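Local coordinates for ATP-dependent Clp protease adapter protein ClpS 2 (Agrobacterium fabrum, PDB 4YJX) that probably binds the N-terminal domain of the chaperone ClpA and modulates the substrate specificity of ATP-dependent protein degradation by ClpAP, at residues Tyr24-Leu29 with Val70-Asp75; Asp32-Glu37 with Ala91-Met96; Phe38-Leu43 with Thr53-Met58. All blocks are in the same frame, centred on the assembly; numbering follows the deposited sequence.

Interaction 1 (Tyr24-Leu29 with Val70-Asp75); sequences YKVMLL and VVCERD. With NFA (phenylalanine amide), chain F.
Tyr24 and Cys72 form an antiparallel hydrogen-bonded pair between strands 24-29 and 70-73, whose directions make an angle of 140°: Tyr24 N gives its hydrogen to Cys72 O at 2.8 Å, and Cys72 N returns one to Tyr24 O at 3.0 Å. Lys25 and Val71 follow as a non-hydrogen-bonded pair, and Val26 N also bonds to Val70 O (2.7 Å). At the start of helix 74-89, the methylenes of Arg74 lie over one face of the Tyr24 ring. Arg74 CG sits 3.7 Å from the centroid of that ring, 13° off its normal, a CH-pi contact. The guanidinium stands at 81° to the ring, so it does not stack on it. On the same face of the sheet, Val26 CG2 packs beside Val70 CG1 at 3.7 Å, with Ala77 and Phe47 lying over this side. On the other face of the sheet, Lys25 CG rests on Val71 CG2 (3.9 Å), while its chain, bent at chi3, carries NZ to a salt bridge with Glu100. Strand 23-29 runs between strands 66-73 and 96-101 as the central strand of the three-stranded antiparallel sheet of the ClpS fold, which has helices packed on one face.

Interaction 2 (Asp32-Glu37 with Ala91-Met96); sequences DYTPRE and AGFPLM. With NFA (phenylalanine amide), chain F.
Phe93 CG stands beside its own backbone N (chi1 -60°), a torsion that swings the ring out to meet Pro35 and Thr34, while Thr34 OG1, anti to its carbonyl carbon, points toward Phe93 and Leu95. Pro35 crosses Phe93 at about a right angle and sets its CD over one ring face, 3.5 Å from the centroid of Phe93 and 20° off the normal, a CH-pi contact displaced toward the ring's rim. Ala91 O lies over the opposite face, 4.0 Å above the Phe93 ring plane. Thr34 OG1 lies 3.5 Å from Phe93 CB and also meets Leu95 CB; its approach to Leu95 N is not a hydrogen bond. Beyond it, Tyr33 CB packs on Pro94 CD at 3.7 Å.

The loop's backbone serves the ligand directly: Thr34 O accepts a nearly straight bond from NXT of the phenylalanine amide (2.6 Å, 174° at the hydrogen). Arg36 CG lies 3.6 Å from CB of that ligand, and Leu95 CD1 approaches its ring. Asp31 OD1, which receives Tyr33 N and Thr34 N, steadies the segment that presents this carbonyl. These are features of the pocket with which ClpS proteins recognise bulky hydrophobic N-terminal residues (N-degrons); phenylalanine amide, with its free amino group, is a likely mimic of such a residue.

Pro35 is the N-cap of helix 36-47, and Phe38 on that helix meets Phe93 edge-to-face. Gly92, just past helix 74-89, has positive phi and closes a Schellman motif, and Leu95 settles on Val39 and Leu28 just ahead of strand 96-101.

Interaction 3 (Phe38-Leu43 with Thr53-Met58); sequences FVTVVL and TGRRVM. With NFA (phenylalanine amide), chain F.
Thr40 OG1 is hydrogen-bonded to Arg36 O one turn back in its own helix and packs against Arg55 CD at 3.3 Å and Met58 CE at 3.8 Å. No hydrogen bond crosses between segments 38-43 and 53-58. The Arg55 chain, folded back at chi2 and chi3, also leans its CD against Thr40 CG2, and its guanidinium end reaches a long, weak ion pair with Glu37.

Gly54 faces this threonine with bare backbone. Thr40 and Gly54 come within 4.9 Å at their CA atoms, and the segment axes approach to 8.3 Å while running at 122° to each other. This is a close helix-helix crossing at a glycine, made by two consecutive helices of the ClpS fold.

Past the glycine, Leu43 CD1 lies against the Met58 backbone, 3.4 Å from Gly54 O and 4.0 Å from Val57 CB; the leucine also leans on Phe97 and Val69 of the sheet beneath, and Val57 on Ala67. At the other end, Met58 leaves its helix with CG anti to the backbone N (chi1 177°), then bends at chi2 and chi3. Its CG packs on Val39 CG1 at 3.6 Å, the two side chains crossing at about a right angle, and the same Met58 CG lies 3.7 Å from ring atom CD2 of the phenylalanine amide. Val39 turns CG1 to Met58 and CG2 to the ligand ring.

In the fold
The three contacts meet at the phenylalanine amide. Leu28 of interaction 1 joins both others, with CD1 3.7 Å from Leu95 CD1 of interaction 2 and CD2 3.7 Å from Val39 CG1 of interaction 3, and it places CD1 3.8 Å from CZ of the ligand ring. The backbone of Leu29 probably bonds to Met96, tying interaction 1 to interaction 2. Helix 36-47 serves interactions 2 and 3, whose centres lie about 12 Å apart; Thr34 CG2 packs on Val39 CG2 at 3.5 Å. Asn30 OD1 and His62 ND1 add hydrogen bonds to the ligand. The centre of interaction 1 lies about 19 Å from that of interaction 2 and about 16 Å from that of interaction 3.

Interaction 1 (Tyr24-Leu29 with Val70-Asp75)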
loop_
_atom_site.group_PDB
_atom_site.type_symbol
_atom_site.label_atom_id
_atom_site.label_comp_id
_atom_site.label_asym_id
_atom_site.label_seq_id
_atom_site.Cartn_x
_atom_site.Cartn_y
_atom_site.Cartn_z
ATOM N N TYR A 24 7.462 2.903 -11.362
ATOM C CA TYR A 24 7.565 3.216 -9.944
ATOM C C TYR A 24 6.899 2.157 -9.089
ATOM O O TYR A 24 5.748 1.795 -9.318
ATOM C CB TYR A 24 6.946 4.585 -9.657
ATOM C CG TYR A 24 7.889 5.727 -9.932
ATOM C CD1 TYR A 24 8.223 6.073 -11.226
ATOM C CD2 TYR A 24 8.455 6.447 -8.896
ATOM C CE1 TYR A 24 9.092 7.107 -11.486
ATOM C CE2 TYR A 24 9.326 7.490 -9.146
ATOM C CZ TYR A 24 9.639 7.814 -10.444
ATOM O OH TYR A 24 10.502 8.850 -10.708
ATOM N N LYS A 25 7.639 1.663 -8.103
ATOM C CA LYS A 25 7.084 0.753 -7.112
ATOM C C LYS A 25 6.167 1.508 -6.161
ATOM O O LYS A 25 6.533 2.566 -5.666
ATOM C CB LYS A 25 8.199 0.069 -6.314
ATOM C CG LYS A 25 9.202 -0.691 -7.162
ATOM C CD LYS A 25 10.234 -1.402 -6.302
ATOM C CE LYS A 25 11.121 -0.412 -5.578
ATOM N NZ LYS A 25 12.119 -1.091 -4.707
ATOM N N VAL A 26 4.977 0.968 -5.920
ATOM C CA VAL A 26 4.156 1.401 -4.791
ATOM C C VAL A 26 4.476 0.511 -3.590
ATOM O O VAL A 26 4.237 -0.696 -3.627
ATOM C CB VAL A 26 2.646 1.328 -5.103
ATOM C CG1 VAL A 26 1.819 1.668 -3.870
ATOM C CG2 VAL A 26 2.285 2.261 -6.254
ATOM N N MET A 27 5.019 1.118 -2.538
ATOM C CA MET A 27 5.401 0.398 -1.322
ATOM C C MET A 27 4.392 0.580 -0.193
ATOM O O MET A 27 3.943 1.695 0.070
ATOM C CB MET A 27 6.768 0.875 -0.825
ATOM C CG MET A 27 7.869 0.857 -1.873
ATOM S SD MET A 27 8.225 -0.788 -2.483
ATOM C CE MET A 27 8.700 -1.637 -0.985
ATOM N N LEU A 28 4.048 -0.523 0.467
ATOM C CA LEU A 28 3.325 -0.483 1.734
ATOM C C LEU A 28 4.335 -0.495 2.873
ATOM O O LEU A 28 5.194 -1.373 2.931
ATOM C CB LEU A 28 2.369 -1.670 1.864
ATOM C CG LEU A 28 1.803 -1.941 3.264
ATOM C CD1 LEU A 28 0.933 -0.784 3.730
ATOM C CD2 LEU A 28 1.024 -3.248 3.302
ATOM N N LEU A 29 4.235 0.482 3.769
ATOM C CA LEU A 29 5.127 0.570 4.915
ATOM C C LEU A 29 4.421 0.095 6.171
ATOM O O LEU A 29 3.239 0.373 6.372
ATOM C CB LEU A 29 5.623 1.999 5.113
ATOM C CG LEU A 29 6.219 2.681 3.884
ATOM C CD1 LEU A 29 6.825 4.005 4.291
ATOM C CD2 LEU A 29 7.253 1.792 3.223
ATOM N N VAL A 70 2.514 -2.861 -6.035
ATOM C CA VAL A 70 2.363 -2.864 -7.479
ATOM C C VAL A 70 3.468 -1.987 -8.061
ATOM O O VAL A 70 4.028 -1.157 -7.349
ATOM C CB VAL A 70 0.956 -2.350 -7.901
ATOM C CG1 VAL A 70 0.854 -0.838 -7.747
ATOM C CG2 VAL A 70 0.643 -2.754 -9.309
ATOM N N VAL A 71 3.796 -2.186 -9.335
ATOM C CA VAL A 71 4.753 -1.322 -10.032
ATOM C C VAL A 71 4.117 -0.824 -11.319
ATOM O O VAL A 71 3.701 -1.614 -12.165
ATOM C CB VAL A 71 6.074 -2.046 -10.360
ATOM C CG1 VAL A 71 7.105 -1.059 -10.854
ATOM C CG2 VAL A 71 6.601 -2.790 -9.142
ATOM N N CYS A 72 4.040 0.493 -11.457
ATOM C CA CYS A 72 3.295 1.104 -12.554
ATOM C C CYS A 72 3.862 2.465 -12.915
ATOM O O CYS A 72 4.847 2.911 -12.331
ATOM C CB CYS A 72 1.817 1.237 -12.178
ATOM S SG CYS A 72 1.538 2.051 -10.596
ATOM N N GLU A 73 3.232 3.120 -13.882
ATOM C CA GLU A 73 3.671 4.434 -14.317
ATOM C C GLU A 73 3.560 5.410 -13.157
ATOM O O GLU A 73 2.643 5.309 -12.335
ATOM C CB GLU A 73 2.851 4.909 -15.523
ATOM C CG GLU A 73 3.401 6.184 -16.175
ATOM C CD GLU A 73 2.838 7.475 -15.584
ATOM O OE1 GLU A 73 1.723 7.453 -15.020
ATOM O OE2 GLU A 73 3.521 8.519 -15.692
ATOM N N ARG A 74 4.502 6.348 -13.108
ATOM C CA ARG A 74 4.672 7.247 -11.972
ATOM C C ARG A 74 3.377 7.895 -11.490
ATOM O O ARG A 74 2.976 7.710 -10.342
ATOM C CB ARG A 74 5.680 8.340 -12.327
ATOM C CG ARG A 74 6.101 9.197 -11.131
ATOM C CD ARG A 74 7.125 10.248 -11.519
ATOM N NE ARG A 74 6.658 11.056 -12.642
ATOM C CZ ARG A 74 7.320 11.231 -13.782
ATOM N NH1 ARG A 74 8.508 10.665 -13.981
ATOM N NH2 ARG A 74 6.786 11.985 -14.732
ATOM N N ASP A 75 2.730 8.656 -12.365
ATOM C CA ASP A 75 1.539 9.411 -11.988
ATOM C C ASP A 75 0.465 8.487 -11.415
ATOM O O ASP A 75 -0.247 8.850 -10.479
ATOM C CB ASP A 75 0.998 10.184 -13.196
ATOM C CG ASP A 75 -0.025 11.241 -12.810
ATOM O OD1 ASP A 75 -0.130 11.584 -11.612
ATOM O OD2 ASP A 75 -0.721 11.744 -13.717
HETATM N N NFA F . 1.659 -4.171 12.217
HETATM C CA NFA F . 0.352 -3.613 12.189
HETATM C C NFA F . -0.428 -4.046 13.408
HETATM O O NFA F . 0.042 -4.840 14.189
HETATM C CB NFA F . -0.350 -4.084 10.931
HETATM C CG NFA F . 0.180 -3.403 9.684
HETATM C CD1 NFA F . 0.270 -2.062 9.624
HETATM C CD2 NFA F . 0.599 -4.218 8.480
HETATM C CE1 NFA F . 0.802 -1.380 8.383
HETATM C CE2 NFA F . 1.070 -3.607 7.373
HETATM C CZ NFA F . 1.179 -2.104 7.316
HETATM N NXT NFA F . -1.720 -3.508 13.638
#

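Interaction 2 (Asp32-Glu37 with Ala91-Met96)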
loop_
_atom_site.group_PDB
_atom_site.type_symbol
_atom_site.label_atom_id
_atom_site.label_comp_id
_atom_site.label_asym_id
_atom_site.label_seq_id
_atom_site.Cartn_x
_atom_site.Cartn_y
_atom_site.Cartn_z
ATOM N N ASP A 32 2.827 0.531 13.704
ATOM C CA ASP A 32 2.341 -0.230 14.851
ATOM C C ASP A 32 0.883 0.037 15.220
ATOM O O ASP A 32 0.382 -0.565 16.163
ATOM C CB ASP A 32 3.220 0.059 16.073
ATOM C CG ASP A 32 4.573 -0.624 16.001
ATOM O OD1 ASP A 32 4.723 -1.574 15.205
ATOM O OD2 ASP A 32 5.484 -0.219 16.751
ATOM N N TYR A 33 0.198 0.915 14.492
ATOM C CA TYR A 33 -1.123 1.373 14.929
ATOM C C TYR A 33 -2.266 0.957 13.994
ATOM O O TYR A 33 -3.365 0.650 14.456
ATOM C CB TYR A 33 -1.104 2.892 15.093
ATOM C CG TYR A 33 -0.028 3.359 16.042
ATOM C CD1 TYR A 33 -0.297 3.557 17.387
ATOM C CD2 TYR A 33 1.264 3.582 15.594
ATOM C CE1 TYR A 33 0.691 3.978 18.260
ATOM C CE2 TYR A 33 2.260 3.999 16.458
ATOM C CZ TYR A 33 1.970 4.197 17.786
ATOM O OH TYR A 33 2.967 4.614 18.639
ATOM N N THR A 34 -2.014 0.939 12.691
ATOM C CA THR A 34 -3.053 0.588 11.730
ATOM C C THR A 34 -3.451 -0.877 11.907
ATOM O O THR A 34 -2.590 -1.751 11.902
ATOM C CB THR A 34 -2.592 0.814 10.277
ATOM O OG1 THR A 34 -2.051 2.134 10.134
ATOM C CG2 THR A 34 -3.754 0.636 9.317
ATOM N N PRO A 35 -4.755 -1.155 12.071
ATOM C CA PRO A 35 -5.192 -2.553 12.178
ATOM C C PRO A 35 -4.814 -3.395 10.961
ATOM O O PRO A 35 -4.893 -2.913 9.833
ATOM C CB PRO A 35 -6.715 -2.436 12.298
ATOM C CG PRO A 35 -6.942 -1.090 12.871
ATOM C CD PRO A 35 -5.867 -0.214 12.309
ATOM N N ARG A 36 -4.423 -4.644 11.199
ATOM C CA ARG A 36 -4.029 -5.550 10.126
ATOM C C ARG A 36 -5.125 -5.686 9.072
ATOM O O ARG A 36 -4.855 -5.595 7.877
ATOM C CB ARG A 36 -3.677 -6.932 10.696
ATOM C CG ARG A 36 -2.508 -6.908 11.677
ATOM C CD ARG A 36 -2.113 -8.297 12.166
ATOM N NE ARG A 36 -3.232 -9.011 12.775
ATOM C CZ ARG A 36 -3.718 -8.759 13.987
ATOM N NH1 ARG A 36 -3.194 -7.795 14.737
ATOM N NH2 ARG A 36 -4.739 -9.468 14.448
ATOM N N GLU A 37 -6.361 -5.898 9.512
ATOM C CA GLU A 37 -7.456 -6.121 8.575
ATOM C C GLU A 37 -7.814 -4.849 7.811
ATOM O O GLU A 37 -8.231 -4.914 6.655
ATOM C CB GLU A 37 -8.686 -6.660 9.303
ATOM C CG GLU A 37 -9.821 -7.067 8.371
ATOM C CD GLU A 37 -9.420 -8.176 7.406
ATOM O OE1 GLU A 37 -8.478 -8.931 7.721
ATOM O OE2 GLU A 37 -10.040 -8.292 6.328
ATOM N N ALA A 91 -8.857 8.019 8.797
ATOM C CA ALA A 91 -9.361 7.097 9.815
ATOM C C ALA A 91 -8.587 7.244 11.121
ATOM O O ALA A 91 -8.893 6.580 12.110
ATOM C CB ALA A 91 -9.279 5.667 9.327
ATOM N N GLY A 92 -7.581 8.111 11.116
ATOM C CA GLY A 92 -6.758 8.336 12.288
ATOM C C GLY A 92 -5.590 7.369 12.396
ATOM O O GLY A 92 -5.059 7.150 13.487
ATOM N N PHE A 93 -5.185 6.797 11.266
ATOM C CA PHE A 93 -4.076 5.846 11.233
ATOM C C PHE A 93 -2.846 6.443 10.549
ATOM O O PHE A 93 -2.970 7.273 9.642
ATOM C CB PHE A 93 -4.489 4.561 10.506
ATOM C CG PHE A 93 -5.638 3.843 11.145
ATOM C CD1 PHE A 93 -5.724 3.727 12.520
ATOM C CD2 PHE A 93 -6.641 3.293 10.368
ATOM C CE1 PHE A 93 -6.787 3.071 13.108
ATOM C CE2 PHE A 93 -7.709 2.636 10.951
ATOM C CZ PHE A 93 -7.782 2.525 12.321
ATOM N N PRO A 94 -1.647 6.011 10.973
ATOM C CA PRO A 94 -0.420 6.466 10.311
ATOM C C PRO A 94 -0.090 5.660 9.051
ATOM O O PRO A 94 1.026 5.754 8.554
ATOM C CB PRO A 94 0.647 6.267 11.397
ATOM C CG PRO A 94 0.150 5.107 12.193
ATOM C CD PRO A 94 -1.359 5.154 12.139
ATOM N N LEU A 95 -1.047 4.880 8.552
ATOM C CA LEU A 95 -0.828 4.043 7.372
ATOM C C LEU A 95 -0.210 4.826 6.221
ATOM O O LEU A 95 -0.727 5.867 5.807
ATOM C CB LEU A 95 -2.145 3.410 6.907
ATOM C CG LEU A 95 -2.027 2.487 5.686
ATOM C CD1 LEU A 95 -1.104 1.297 5.951
ATOM C CD2 LEU A 95 -3.390 2.000 5.259
ATOM N N MET A 96 0.896 4.310 5.701
ATOM C CA MET A 96 1.643 5.008 4.669
ATOM C C MET A 96 1.916 4.133 3.456
ATOM O O MET A 96 2.495 3.052 3.569
ATOM C CB MET A 96 2.966 5.518 5.234
ATOM C CG MET A 96 3.725 6.413 4.277
ATOM S SD MET A 96 2.797 7.878 3.784
ATOM C CE MET A 96 2.313 8.520 5.383
HETATM N N NFA F . 1.659 -4.171 12.217
HETATM C CA NFA F . 0.352 -3.613 12.189
HETATM C C NFA F . -0.428 -4.046 13.408
HETATM O O NFA F . 0.042 -4.840 14.189
HETATM C CB NFA F . -0.350 -4.084 10.931
HETATM C CG NFA F . 0.180 -3.403 9.684
HETATM C CD1 NFA F . 0.270 -2.062 9.624
HETATM C CD2 NFA F . 0.599 -4.218 8.480
HETATM C CE1 NFA F . 0.802 -1.380 8.383
HETATM C CE2 NFA F . 1.070 -3.607 7.373
HETATM C CZ NFA F . 1.179 -2.104 7.316
HETATM N NXT NFA F . -1.720 -3.508 13.638
#

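Interaction 3 (Phe38-Leu43 with Thr53-Met58)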
loop_
_atom_site.group_PDB
_atom_site.type_symbol
_atom_site.label_atom_id
_atom_site.label_comp_id
_atom_site.label_asym_id
_atom_site.label_seq_id
_atom_site.Cartn_x
_atom_site.Cartn_y
_atom_site.Cartn_z
ATOM N N PHE A 38 -7.648 -3.691 8.439
ATOM C CA PHE A 38 -7.892 -2.440 7.734
ATOM C C PHE A 38 -6.933 -2.285 6.555
ATOM O O PHE A 38 -7.343 -1.912 5.453
ATOM C CB PHE A 38 -7.754 -1.245 8.668
ATOM C CG PHE A 38 -7.993 0.067 7.988
ATOM C CD1 PHE A 38 -9.287 0.531 7.781
ATOM C CD2 PHE A 38 -6.930 0.829 7.536
ATOM C CE1 PHE A 38 -9.510 1.739 7.145
ATOM C CE2 PHE A 38 -7.145 2.040 6.900
ATOM C CZ PHE A 38 -8.435 2.498 6.704
ATOM N N VAL A 39 -5.654 -2.565 6.792
ATOM C CA VAL A 39 -4.657 -2.511 5.732
ATOM C C VAL A 39 -5.119 -3.409 4.590
ATOM O O VAL A 39 -5.051 -3.037 3.416
ATOM C CB VAL A 39 -3.260 -2.952 6.241
ATOM C CG1 VAL A 39 -2.253 -3.045 5.098
ATOM C CG2 VAL A 39 -2.757 -1.993 7.315
ATOM N N THR A 40 -5.624 -4.582 4.954
ATOM C CA THR A 40 -6.044 -5.582 3.983
ATOM C C THR A 40 -7.170 -5.078 3.084
ATOM O O THR A 40 -7.098 -5.228 1.865
ATOM C CB THR A 40 -6.490 -6.879 4.694
ATOM O OG1 THR A 40 -5.388 -7.408 5.440
ATOM C CG2 THR A 40 -6.967 -7.931 3.691
ATOM N N VAL A 41 -8.205 -4.478 3.668
ATOM C CA VAL A 41 -9.340 -4.029 2.870
ATOM C C VAL A 41 -8.975 -2.782 2.063
ATOM O O VAL A 41 -9.566 -2.534 1.010
ATOM C CB VAL A 41 -10.595 -3.753 3.740
ATOM C CG1 VAL A 41 -11.078 -5.053 4.393
ATOM C CG2 VAL A 41 -10.320 -2.690 4.783
ATOM N N VAL A 42 -7.997 -2.012 2.538
ATOM C CA VAL A 42 -7.442 -0.918 1.735
ATOM C C VAL A 42 -6.808 -1.506 0.487
ATOM O O VAL A 42 -6.992 -0.991 -0.616
ATOM C CB VAL A 42 -6.379 -0.077 2.504
ATOM C CG1 VAL A 42 -5.547 0.784 1.545
ATOM C CG2 VAL A 42 -7.042 0.804 3.548
ATOM N N LEU A 43 -6.058 -2.590 0.666
ATOM C CA LEU A 43 -5.381 -3.234 -0.448
ATOM C C LEU A 43 -6.403 -3.827 -1.426
ATOM O O LEU A 43 -6.213 -3.777 -2.640
ATOM C CB LEU A 43 -4.414 -4.312 0.063
ATOM C CG LEU A 43 -3.130 -3.809 0.744
ATOM C CD1 LEU A 43 -2.408 -4.946 1.442
ATOM C CD2 LEU A 43 -2.187 -3.129 -0.255
ATOM N N THR A 53 -4.636 -12.514 -1.026
ATOM C CA THR A 53 -3.495 -11.747 -1.512
ATOM C C THR A 53 -3.241 -10.524 -0.638
ATOM O O THR A 53 -2.097 -10.217 -0.296
ATOM C CB THR A 53 -3.715 -11.297 -2.969
ATOM O OG1 THR A 53 -3.814 -12.448 -3.814
ATOM C CG2 THR A 53 -2.576 -10.443 -3.453
ATOM N N GLY A 54 -4.317 -9.829 -0.288
ATOM C CA GLY A 54 -4.236 -8.666 0.573
ATOM C C GLY A 54 -3.596 -8.963 1.916
ATOM O O GLY A 54 -2.734 -8.205 2.376
ATOM N N ARG A 55 -4.017 -10.060 2.548
ATOM C CA ARG A 55 -3.450 -10.472 3.829
ATOM C C ARG A 55 -1.949 -10.701 3.697
ATOM O O ARG A 55 -1.169 -10.292 4.562
ATOM C CB ARG A 55 -4.118 -11.755 4.354
ATOM C CG ARG A 55 -5.588 -11.636 4.734
ATOM C CD ARG A 55 -5.835 -10.609 5.825
ATOM N NE ARG A 55 -5.163 -10.933 7.081
ATOM C CZ ARG A 55 -5.669 -11.715 8.027
ATOM N NH1 ARG A 55 -6.861 -12.278 7.868
ATOM N NH2 ARG A 55 -4.979 -11.941 9.135
ATOM N N ARG A 56 -1.548 -11.352 2.610
ATOM C CA ARG A 56 -0.155 -11.745 2.442
ATOM C C ARG A 56 0.747 -10.527 2.242
ATOM O O ARG A 56 1.841 -10.467 2.796
ATOM C CB ARG A 56 -0.014 -12.714 1.270
ATOM C CG ARG A 56 -0.694 -14.053 1.508
ATOM C CD ARG A 56 -0.610 -14.933 0.283
ATOM N NE ARG A 56 0.776 -15.251 -0.036
ATOM C CZ ARG A 56 1.173 -15.835 -1.160
ATOM N NH1 ARG A 56 0.290 -16.167 -2.092
ATOM N NH2 ARG A 56 2.461 -16.080 -1.353
ATOM N N VAL A 57 0.286 -9.555 1.459
ATOM C CA VAL A 57 1.050 -8.328 1.254
ATOM C C VAL A 57 1.116 -7.550 2.562
ATOM O O VAL A 57 2.180 -7.075 2.957
ATOM C CB VAL A 57 0.442 -7.450 0.146
ATOM C CG1 VAL A 57 1.167 -6.112 0.043
ATOM C CG2 VAL A 57 0.513 -8.170 -1.172
ATOM N N MET A 58 -0.027 -7.428 3.225
ATOM C CA MET A 58 -0.095 -6.791 4.535
ATOM C C MET A 58 0.881 -7.445 5.502
ATOM O O MET A 58 1.606 -6.761 6.224
ATOM C CB MET A 58 -1.518 -6.870 5.088
ATOM C CG MET A 58 -1.696 -6.304 6.490
ATOM S SD MET A 58 -1.300 -7.448 7.831
ATOM C CE MET A 58 -2.493 -8.753 7.552
HETATM N N NFA F . 1.659 -4.171 12.217
HETATM C CA NFA F . 0.352 -3.613 12.189
HETATM C C NFA F . -0.428 -4.046 13.408
HETATM O O NFA F . 0.042 -4.840 14.189
HETATM C CB NFA F . -0.350 -4.084 10.931
HETATM C CG NFA F . 0.180 -3.403 9.684
HETATM C CD1 NFA F . 0.270 -2.062 9.624
HETATM C CD2 NFA F . 0.599 -4.218 8.480
HETATM C CE1 NFA F . 0.802 -1.380 8.383
HETATM C CE2 NFA F . 1.070 -3.607 7.373
HETATM C CZ NFA F . 1.179 -2.104 7.316
HETATM N NXT NFA F . -1.720 -3.508 13.638
#